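Local coordinates for protein glycosyl transferase (Staphylococcus aureus, PDB 5U02) that is the C-terminal part of a TarS-type glycosyl transferase, in which a helical linker is followed by two E-set beta domains, at residues N35-F40 and G63-A68; N235-T240 and P258-D263. All blocks are in the same frame, centred on the assembly; numbering follows the deposited sequence.

Contact 1: N35-F40 and G63-A68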
ATOM      1  N   ASN A  35       3.293 -24.247 -31.614  1.00 82.93           N
ATOM      2  CA  ASN A  35       2.664 -23.334 -30.677  1.00 81.36           C
ATOM      3  C   ASN A  35       1.251 -23.821 -30.389  1.00 80.83           C
ATOM      4  O   ASN A  35       0.813 -23.880 -29.235  1.00 80.19           O
ATOM      5  CB  ASN A  35       2.679 -21.911 -31.239  1.00 81.26           C
ATOM      6  CG  ASN A  35       4.087 -21.339 -31.345  1.00 82.59           C
ATOM      7  OD1 ASN A  35       5.004 -21.766 -30.638  1.00 82.27           O
ATOM      8  ND2 ASN A  35       4.263 -20.369 -32.234  1.00 83.91           N
ATOM      9  N   ARG A  36       0.551 -24.255 -31.436  1.00 82.79           N
ATOM     10  CA  ARG A  36      -0.846 -24.634 -31.284  1.00 85.92           C
ATOM     11  C   ARG A  36      -0.992 -25.989 -30.608  1.00 82.80           C
ATOM     12  O   ARG A  36      -1.815 -26.146 -29.697  1.00 81.89           O
ATOM     13  CB  ARG A  36      -1.535 -24.661 -32.646  1.00 93.16           C
ATOM     14  CG  ARG A  36      -2.351 -23.426 -33.036  1.00100.10           C
ATOM     15  CD  ARG A  36      -3.530 -23.920 -33.846  1.00106.24           C
ATOM     16  NE  ARG A  36      -3.120 -24.592 -35.061  1.00111.23           N
ATOM     17  CZ  ARG A  36      -3.406 -25.854 -35.338  1.00113.09           C
ATOM     18  NH1 ARG A  36      -4.064 -26.576 -34.442  1.00113.24           N
ATOM     19  NH2 ARG A  36      -3.009 -26.386 -36.502  1.00113.86           N
ATOM     20  N   HIS A  37      -0.228 -26.980 -31.078  1.00 80.83           N
ATOM     21  CA  HIS A  37      -0.333 -28.347 -30.578  1.00 78.42           C
ATOM     22  C   HIS A  37      -0.037 -28.425 -29.078  1.00 74.73           C
ATOM     23  O   HIS A  37      -0.726 -29.135 -28.338  1.00 75.00           O
ATOM     24  CB  HIS A  37       0.610 -29.238 -31.393  1.00 78.96           C
ATOM     25  CG  HIS A  37       0.965 -30.536 -30.734  1.00 78.55           C
ATOM     26  ND1 HIS A  37       0.199 -31.679 -30.842  1.00 72.92           N
ATOM     27  CD2 HIS A  37       2.028 -30.872 -29.970  1.00 73.15           C
ATOM     28  CE1 HIS A  37       0.777 -32.662 -30.172  1.00 73.33           C
ATOM     29  NE2 HIS A  37       1.887 -32.196 -29.629  1.00 73.46           N
ATOM     30  N   PHE A  38       1.006 -27.721 -28.614  1.00 72.42           N
ATOM     31  CA  PHE A  38       1.285 -27.658 -27.179  1.00 72.71           C
ATOM     32  C   PHE A  38       0.241 -26.828 -26.438  1.00 72.09           C
ATOM     33  O   PHE A  38       0.088 -26.989 -25.224  1.00 73.88           O
ATOM     34  CB  PHE A  38       2.698 -27.086 -26.892  1.00 73.09           C
ATOM     35  CG  PHE A  38       3.851 -28.113 -26.961  1.00 73.76           C
ATOM     36  CD1 PHE A  38       4.491 -28.400 -28.155  1.00 73.98           C
ATOM     37  CD2 PHE A  38       4.324 -28.741 -25.819  1.00 75.40           C
ATOM     38  CE1 PHE A  38       5.523 -29.313 -28.232  1.00 77.46           C
ATOM     39  CE2 PHE A  38       5.364 -29.658 -25.891  1.00 78.19           C
ATOM     40  CZ  PHE A  38       5.962 -29.939 -27.103  1.00 78.91           C
ATOM     41  N   SER A  39      -0.477 -25.948 -27.130  1.00 70.37           N
ATOM     42  CA  SER A  39      -1.483 -25.130 -26.469  1.00 71.20           C
ATOM     43  C   SER A  39      -2.861 -25.775 -26.465  1.00 73.85           C
ATOM     44  O   SER A  39      -3.670 -25.477 -25.579  1.00 75.52           O
ATOM     45  CB  SER A  39      -1.570 -23.752 -27.137  1.00 70.53           C
ATOM     46  OG  SER A  39      -0.393 -22.997 -26.913  1.00 70.21           O
ATOM     47  N   PHE A  40      -3.152 -26.663 -27.419  1.00 75.36           N
ATOM     48  CA  PHE A  40      -4.520 -27.128 -27.609  1.00 77.13           C
ATOM     49  C   PHE A  40      -4.644 -28.631 -27.839  1.00 79.32           C
ATOM     50  O   PHE A  40      -5.691 -29.080 -28.320  1.00 79.72           O
ATOM     51  CB  PHE A  40      -5.167 -26.367 -28.776  1.00 79.37           C
ATOM     52  CG  PHE A  40      -4.930 -24.885 -28.726  1.00 82.49           C
ATOM     53  CD1 PHE A  40      -5.507 -24.116 -27.732  1.00 82.06           C
ATOM     54  CD2 PHE A  40      -4.107 -24.265 -29.655  1.00 84.57           C
ATOM     55  CE1 PHE A  40      -5.280 -22.755 -27.668  1.00 83.15           C
ATOM     56  CE2 PHE A  40      -3.875 -22.903 -29.599  1.00 85.00           C
ATOM     57  CZ  PHE A  40      -4.459 -22.149 -28.599  1.00 84.85           C
ATOM     58  N   GLY A  63       9.420 -37.687 -27.172  1.00 86.78           N
ATOM     59  CA  GLY A  63      10.837 -37.510 -27.446  1.00 89.99           C
ATOM     60  C   GLY A  63      11.194 -37.781 -28.894  1.00 94.58           C
ATOM     61  O   GLY A  63      11.834 -36.958 -29.551  1.00 94.20           O
ATOM     62  N   ASP A  64      10.785 -38.945 -29.412  1.00100.17           N
ATOM     63  CA  ASP A  64      11.069 -39.273 -30.807  1.00103.73           C
ATOM     64  C   ASP A  64      10.387 -38.296 -31.757  1.00 99.02           C
ATOM     65  O   ASP A  64      10.939 -37.969 -32.814  1.00101.03           O
ATOM     66  CB  ASP A  64      10.632 -40.708 -31.110  1.00109.52           C
ATOM     67  CG  ASP A  64      11.341 -41.295 -32.323  1.00116.64           C
ATOM     68  OD1 ASP A  64      11.294 -42.531 -32.498  1.00120.68           O
ATOM     69  OD2 ASP A  64      11.953 -40.526 -33.094  1.00118.10           O
ATOM     70  N   PHE A  65       9.196 -37.814 -31.396  1.00 92.31           N
ATOM     71  CA  PHE A  65       8.524 -36.808 -32.210  1.00 87.62           C
ATOM     72  C   PHE A  65       9.265 -35.475 -32.156  1.00 83.62           C
ATOM     73  O   PHE A  65       9.570 -34.881 -33.196  1.00 83.98           O
ATOM     74  CB  PHE A  65       7.068 -36.668 -31.752  1.00 86.39           C
ATOM     75  CG  PHE A  65       6.443 -35.331 -32.059  1.00 85.00           C
ATOM     76  CD1 PHE A  65       5.914 -34.557 -31.040  1.00 81.59           C
ATOM     77  CD2 PHE A  65       6.369 -34.856 -33.360  1.00 85.06           C
ATOM     78  CE1 PHE A  65       5.330 -33.333 -31.308  1.00 77.11           C
ATOM     79  CE2 PHE A  65       5.790 -33.627 -33.632  1.00 80.64           C
ATOM     80  CZ  PHE A  65       5.270 -32.867 -32.604  1.00 76.48           C
ATOM     81  N   ILE A  66       9.577 -34.992 -30.950  1.00 79.83           N
ATOM     82  CA  ILE A  66      10.324 -33.745 -30.825  1.00 79.52           C
ATOM     83  C   ILE A  66      11.761 -33.904 -31.324  1.00 79.47           C
ATOM     84  O   ILE A  66      12.406 -32.912 -31.680  1.00 75.05           O
ATOM     85  CB  ILE A  66      10.266 -33.244 -29.366  1.00 81.21           C
ATOM     86  CG1 ILE A  66       8.816 -32.986 -28.953  1.00 79.99           C
ATOM     87  CG2 ILE A  66      11.061 -31.958 -29.177  1.00 81.22           C
ATOM     88  CD1 ILE A  66       8.143 -31.880 -29.732  1.00 77.86           C
ATOM     89  N   GLN A  67      12.278 -35.134 -31.385  1.00 84.05           N
ATOM     90  CA  GLN A  67      13.587 -35.345 -31.999  1.00 90.48           C
ATOM     91  C   GLN A  67      13.569 -35.012 -33.486  1.00 92.18           C
ATOM     92  O   GLN A  67      14.608 -34.660 -34.056  1.00 94.14           O
ATOM     93  CB  GLN A  67      14.048 -36.790 -31.791  1.00 93.80           C
ATOM     94  CG  GLN A  67      14.942 -36.993 -30.579  1.00 95.23           C
ATOM     95  CD  GLN A  67      14.939 -38.426 -30.082  1.00 97.08           C
ATOM     96  OE1 GLN A  67      14.531 -39.343 -30.795  1.00 99.04           O
ATOM     97  NE2 GLN A  67      15.397 -38.624 -28.851  1.00 95.39           N
ATOM     98  N   ALA A  68      12.401 -35.110 -34.126  1.00 90.18           N
ATOM     99  CA  ALA A  68      12.310 -34.902 -35.566  1.00 89.23           C
ATOM    100  C   ALA A  68      12.371 -33.432 -35.955  1.00 87.64           C
ATOM    101  O   ALA A  68      12.755 -33.123 -37.088  1.00 89.48           O
ATOM    102  CB  ALA A  68      11.023 -35.520 -36.107  1.00 88.07           C
TER
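His-37 and Phe-65 meet as an offset edge-to-face aromatic pair between helix 23-40 and helix 56-68, two members of the helical TarS linker domain. The phenylalanine turns an edge toward the face of the imidazole, with ring centroids 5.7 Å apart and planes at 76°. Its leading atom is CE1, which stands 4.0 Å from NE2 of His-37; the two side chains pass alongside each other, pointing opposite ways, so that they meet through these two atoms. One residue further along each helix, Phe-38 and Ile-66 reach for each other from the two helices. Here the methyl CD1 of Ile-66 lies 3.9 Å from CZ of Phe-38, in the plane of that ring and at its edge.

All four side chains are buried, yet they cover only 112 Å² of one another, because the backbones stay well apart: CA of Phe-38 and CA of Ile-66 are separated by 11.5 Å. Long side chains span this gap. Both members of the aromatic pair set CG anti to the backbone N (chi1 161° for His-37), which sends each ring out from its helix toward the other.

The surrounding helices complete the packing. Met-9 of helix 2-17 touches both His-37 and Phe-65, while Leu-85 of helix 82-89 lies against both Phe-38 and Ile-66; Leu-34, earlier on helix 23-40, reaches Phe-65 and Ile-66 as well. On helix 23-40, Asn-35 fastens its side chain to the backbone of Met-78 through OD1. The backbone O of Asn-35 accepts the hydroxyl of Ser-39, with OG of Ser-39 2.8 Å from O of Asn-35 and the C=O...donor angle at 158°.

Contact 2: N235-T240 and P258-D263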
ATOM      1  N   ASN A 235     -16.431 -18.579  -7.093  1.00 32.41           N
ATOM      2  CA  ASN A 235     -17.334 -19.355  -6.265  1.00 32.40           C
ATOM      3  C   ASN A 235     -18.754 -18.826  -6.440  1.00 30.24           C
ATOM      4  O   ASN A 235     -18.973 -17.716  -6.934  1.00 28.89           O
ATOM      5  CB  ASN A 235     -16.920 -19.294  -4.792  1.00 31.47           C
ATOM      6  CG  ASN A 235     -15.718 -20.165  -4.486  1.00 31.98           C
ATOM      7  OD1 ASN A 235     -15.520 -21.206  -5.108  1.00 30.76           O
ATOM      8  ND2 ASN A 235     -14.914 -19.747  -3.512  1.00 33.32           N
ATOM      9  N   LYS A 236     -19.724 -19.638  -6.032  1.00 26.76           N
ATOM     10  CA  LYS A 236     -21.121 -19.276  -6.223  1.00 30.98           C
ATOM     11  C   LYS A 236     -21.423 -17.944  -5.545  1.00 28.81           C
ATOM     12  O   LYS A 236     -21.119 -17.751  -4.364  1.00 24.62           O
ATOM     13  CB  LYS A 236     -22.031 -20.378  -5.675  1.00 32.33           C
ATOM     14  CG  LYS A 236     -23.486 -20.255  -6.111  1.00 39.23           C
ATOM     15  CD  LYS A 236     -24.354 -21.311  -5.440  1.00 46.20           C
ATOM     16  CE  LYS A 236     -25.775 -21.299  -5.990  1.00 51.83           C
ATOM     17  NZ  LYS A 236     -26.616 -22.390  -5.407  1.00 55.91           N
ATOM     18  N   TYR A 237     -21.997 -17.016  -6.312  1.00 29.69           N
ATOM     19  CA  TYR A 237     -22.365 -15.709  -5.780  1.00 24.58           C
ATOM     20  C   TYR A 237     -23.361 -15.875  -4.640  1.00 27.06           C
ATOM     21  O   TYR A 237     -24.347 -16.610  -4.762  1.00 27.07           O
ATOM     22  CB  TYR A 237     -22.950 -14.847  -6.895  1.00 24.82           C
ATOM     23  CG  TYR A 237     -23.269 -13.413  -6.514  1.00 27.04           C
ATOM     24  CD1 TYR A 237     -22.266 -12.536  -6.112  1.00 23.00           C
ATOM     25  CD2 TYR A 237     -24.568 -12.928  -6.600  1.00 25.45           C
ATOM     26  CE1 TYR A 237     -22.556 -11.223  -5.785  1.00 23.69           C
ATOM     27  CE2 TYR A 237     -24.863 -11.615  -6.279  1.00 23.26           C
ATOM     28  CZ  TYR A 237     -23.857 -10.771  -5.872  1.00 23.88           C
ATOM     29  OH  TYR A 237     -24.158  -9.470  -5.550  1.00 23.71           O
ATOM     30  N   ALA A 238     -23.094 -15.194  -3.523  1.00 27.35           N
ATOM     31  CA  ALA A 238     -23.765 -15.505  -2.267  1.00 31.49           C
ATOM     32  C   ALA A 238     -25.130 -14.844  -2.117  1.00 33.47           C
ATOM     33  O   ALA A 238     -25.826 -15.132  -1.139  1.00 36.17           O
ATOM     34  CB  ALA A 238     -22.869 -15.102  -1.092  1.00 31.27           C
ATOM     35  N   TYR A 239     -25.536 -13.982  -3.045  1.00 27.14           N
ATOM     36  CA  TYR A 239     -26.794 -13.261  -2.935  1.00 25.03           C
ATOM     37  C   TYR A 239     -27.693 -13.560  -4.129  1.00 28.22           C
ATOM     38  O   TYR A 239     -27.230 -13.949  -5.205  1.00 26.97           O
ATOM     39  CB  TYR A 239     -26.559 -11.746  -2.846  1.00 23.59           C
ATOM     40  CG  TYR A 239     -25.558 -11.345  -1.790  1.00 26.22           C
ATOM     41  CD1 TYR A 239     -25.951 -11.130  -0.479  1.00 23.91           C
ATOM     42  CD2 TYR A 239     -24.216 -11.191  -2.105  1.00 29.06           C
ATOM     43  CE1 TYR A 239     -25.036 -10.771   0.493  1.00 24.86           C
ATOM     44  CE2 TYR A 239     -23.294 -10.833  -1.140  1.00 30.90           C
ATOM     45  CZ  TYR A 239     -23.711 -10.621   0.154  1.00 27.31           C
ATOM     46  OH  TYR A 239     -22.794 -10.263   1.114  1.00 32.10           O
ATOM     47  N   THR A 240     -28.996 -13.374  -3.917  1.00 25.90           N
ATOM     48  CA  THR A 240     -29.936 -13.329  -5.029  1.00 28.25           C
ATOM     49  C   THR A 240     -29.572 -12.181  -5.964  1.00 30.12           C
ATOM     50  O   THR A 240     -29.102 -11.124  -5.530  1.00 27.08           O
ATOM     51  CB  THR A 240     -31.365 -13.144  -4.508  1.00 33.12           C
ATOM     52  OG1 THR A 240     -31.656 -14.156  -3.535  1.00 35.29           O
ATOM     53  CG2 THR A 240     -32.375 -13.233  -5.643  1.00 33.17           C
ATOM     54  N   PRO A 258     -24.233  -5.055  -7.522  1.00 25.21           N
ATOM     55  CA  PRO A 258     -23.371  -5.987  -8.253  1.00 26.45           C
ATOM     56  C   PRO A 258     -24.196  -6.847  -9.192  1.00 26.04           C
ATOM     57  O   PRO A 258     -25.346  -7.193  -8.905  1.00 25.89           O
ATOM     58  CB  PRO A 258     -22.729  -6.835  -7.146  1.00 23.85           C
ATOM     59  CG  PRO A 258     -22.886  -6.020  -5.893  1.00 25.52           C
ATOM     60  CD  PRO A 258     -24.177  -5.273  -6.067  1.00 24.00           C
ATOM     61  N   TYR A 259     -23.599  -7.191 -10.328  1.00 21.24           N
ATOM     62  CA  TYR A 259     -24.255  -8.069 -11.288  1.00 21.22           C
ATOM     63  C   TYR A 259     -23.195  -8.621 -12.224  1.00 22.21           C
ATOM     64  O   TYR A 259     -22.036  -8.197 -12.203  1.00 23.55           O
ATOM     65  CB  TYR A 259     -25.352  -7.336 -12.070  1.00 21.85           C
ATOM     66  CG  TYR A 259     -24.801  -6.279 -12.997  1.00 22.87           C
ATOM     67  CD1 TYR A 259     -24.343  -5.067 -12.498  1.00 22.86           C
ATOM     68  CD2 TYR A 259     -24.731  -6.486 -14.368  1.00 26.23           C
ATOM     69  CE1 TYR A 259     -23.821  -4.088 -13.337  1.00 25.22           C
ATOM     70  CE2 TYR A 259     -24.215  -5.512 -15.215  1.00 24.95           C
ATOM     71  CZ  TYR A 259     -23.764  -4.316 -14.698  1.00 27.06           C
ATOM     72  OH  TYR A 259     -23.255  -3.361 -15.558  1.00 30.01           O
ATOM     73  N   PHE A 260     -23.616  -9.568 -13.056  1.00 21.74           N
ATOM     74  CA  PHE A 260     -22.730 -10.287 -13.956  1.00 24.15           C
ATOM     75  C   PHE A 260     -23.154 -10.029 -15.391  1.00 26.54           C
ATOM     76  O   PHE A 260     -24.348 -10.067 -15.708  1.00 28.75           O
ATOM     77  CB  PHE A 260     -22.741 -11.783 -13.633  1.00 22.57           C
ATOM     78  CG  PHE A 260     -22.276 -12.091 -12.239  1.00 23.92           C
ATOM     79  CD1 PHE A 260     -20.924 -12.181 -11.950  1.00 23.03           C
ATOM     80  CD2 PHE A 260     -23.187 -12.249 -11.209  1.00 21.83           C
ATOM     81  CE1 PHE A 260     -20.491 -12.443 -10.658  1.00 25.67           C
ATOM     82  CE2 PHE A 260     -22.762 -12.519  -9.922  1.00 21.93           C
ATOM     83  CZ  PHE A 260     -21.412 -12.620  -9.645  1.00 22.96           C
ATOM     84  N   THR A 261     -22.176  -9.759 -16.248  1.00 26.72           N
ATOM     85  CA  THR A 261     -22.462  -9.315 -17.599  1.00 28.29           C
ATOM     86  C   THR A 261     -22.967 -10.469 -18.456  1.00 32.83           C
ATOM     87  O   THR A 261     -22.692 -11.644 -18.201  1.00 26.59           O
ATOM     88  CB  THR A 261     -21.221  -8.692 -18.238  1.00 28.94           C
ATOM     89  OG1 THR A 261     -20.148  -9.644 -18.237  1.00 25.14           O
ATOM     90  CG2 THR A 261     -20.804  -7.445 -17.472  1.00 26.02           C
ATOM     91  N   LYS A 262     -23.709 -10.105 -19.499  1.00 39.16           N
ATOM     92  CA  LYS A 262     -24.366 -11.092 -20.342  1.00 37.54           C
ATOM     93  C   LYS A 262     -23.376 -11.814 -21.246  1.00 34.53           C
ATOM     94  O   LYS A 262     -23.478 -13.032 -21.435  1.00 29.89           O
ATOM     95  CB  LYS A 262     -25.447 -10.415 -21.180  1.00 37.45           C
ATOM     96  CG  LYS A 262     -26.467 -11.372 -21.736  1.00 39.43           C
ATOM     97  CD  LYS A 262     -27.107 -12.135 -20.596  1.00 44.22           C
ATOM     98  CE  LYS A 262     -28.117 -13.138 -21.093  1.00 50.02           C
ATOM     99  NZ  LYS A 262     -28.428 -14.132 -20.032  1.00 51.88           N
ATOM    100  N   ASP A 263     -22.414 -11.080 -21.811  1.00 33.22           N
ATOM    101  CA  ASP A 263     -21.565 -11.649 -22.851  1.00 32.43           C
ATOM    102  C   ASP A 263     -20.520 -12.601 -22.285  1.00 33.45           C
ATOM    103  O   ASP A 263     -20.291 -13.673 -22.858  1.00 39.66           O
ATOM    104  CB  ASP A 263     -20.895 -10.535 -23.659  1.00 31.15           C
ATOM    105  CG  ASP A 263     -20.216  -9.497 -22.786  1.00 34.23           C
ATOM    106  OD1 ASP A 263     -20.014  -9.745 -21.578  1.00 39.51           O
ATOM    107  OD2 ASP A 263     -19.863  -8.427 -23.319  1.00 36.88           O
TER
HETATM  108  O   HOH W   1     -26.454  -8.527  -6.571  1.00 20.46           O
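Pro-258 meets Tyr-237 at the phenol end, the two side chains crossing at about a right angle. CB of the proline lies 3.4 Å from OH of Tyr-237, with CG of the same ring slightly farther off. The phenol oxygen is also tied to the proline's backbone by a water: OH of Tyr-237 donates to this water over 2.7 Å, and the water in turn donates to O of Pro-258 over 2.9 Å. The hydroxyl is thus held from the strand by a water bridge as well as by van der Waals contact with the proline ring, and no direct hydrogen bond joins the two segments.

At Tyr-259 the CB turns away from Tyr-237, and the residue pairs through its backbone with Ser-268 of the neighbouring antiparallel strand 267-274. Strand 252-260 belongs to the antiparallel sheet of the first TarS C-terminal domain, assigned to the E-set clan, while residues 235-240 lie in the irregular connection between strands 224-229 and 245-249. Phe-146 of strand 138-146 touches both Tyr-237 and Pro-258.

Phe-260 brings the chain back to the tyrosine in a T-shaped (edge-to-face) stack. Its edge, carried by CE2 and CZ, points at one face of the Tyr-237 ring, with centroids 5.0 Å apart and planes at 85°. CE2 of Phe-260 comes within 3.6 Å of CG of Tyr-237, toward the rim near CB and not over the ring centre. With CG anti to its backbone N (chi1 -175°), Tyr-237 extends its ring across to the strand; N of Tyr-239 lies 3.8 Å above the opposite face. Phe-260 also makes a cation-pi interaction with Arg-234. Beyond the strand, Thr-261 fixes its OG1 by a hydrogen bond with N of Asn-266.

Contacts 1 and 2 follow one another along the chain, the first closing before the second opens, and they belong to different parts of an elongated molecule with a radius of gyration of 29 Å. Contact 1 joins two helices of the linker, its centre 31 Å from that of the chain, whereas contact 2 fastens a loop to a strand in the first E-set domain, 13 Å from the chain centre. The two centres are 39 Å apart and the nearest atoms about 18 Å, so neither touches the other. Both rely on an aromatic pair, but the four touching residues of contact 1 are all buried, whereas contact 2 is partly buried.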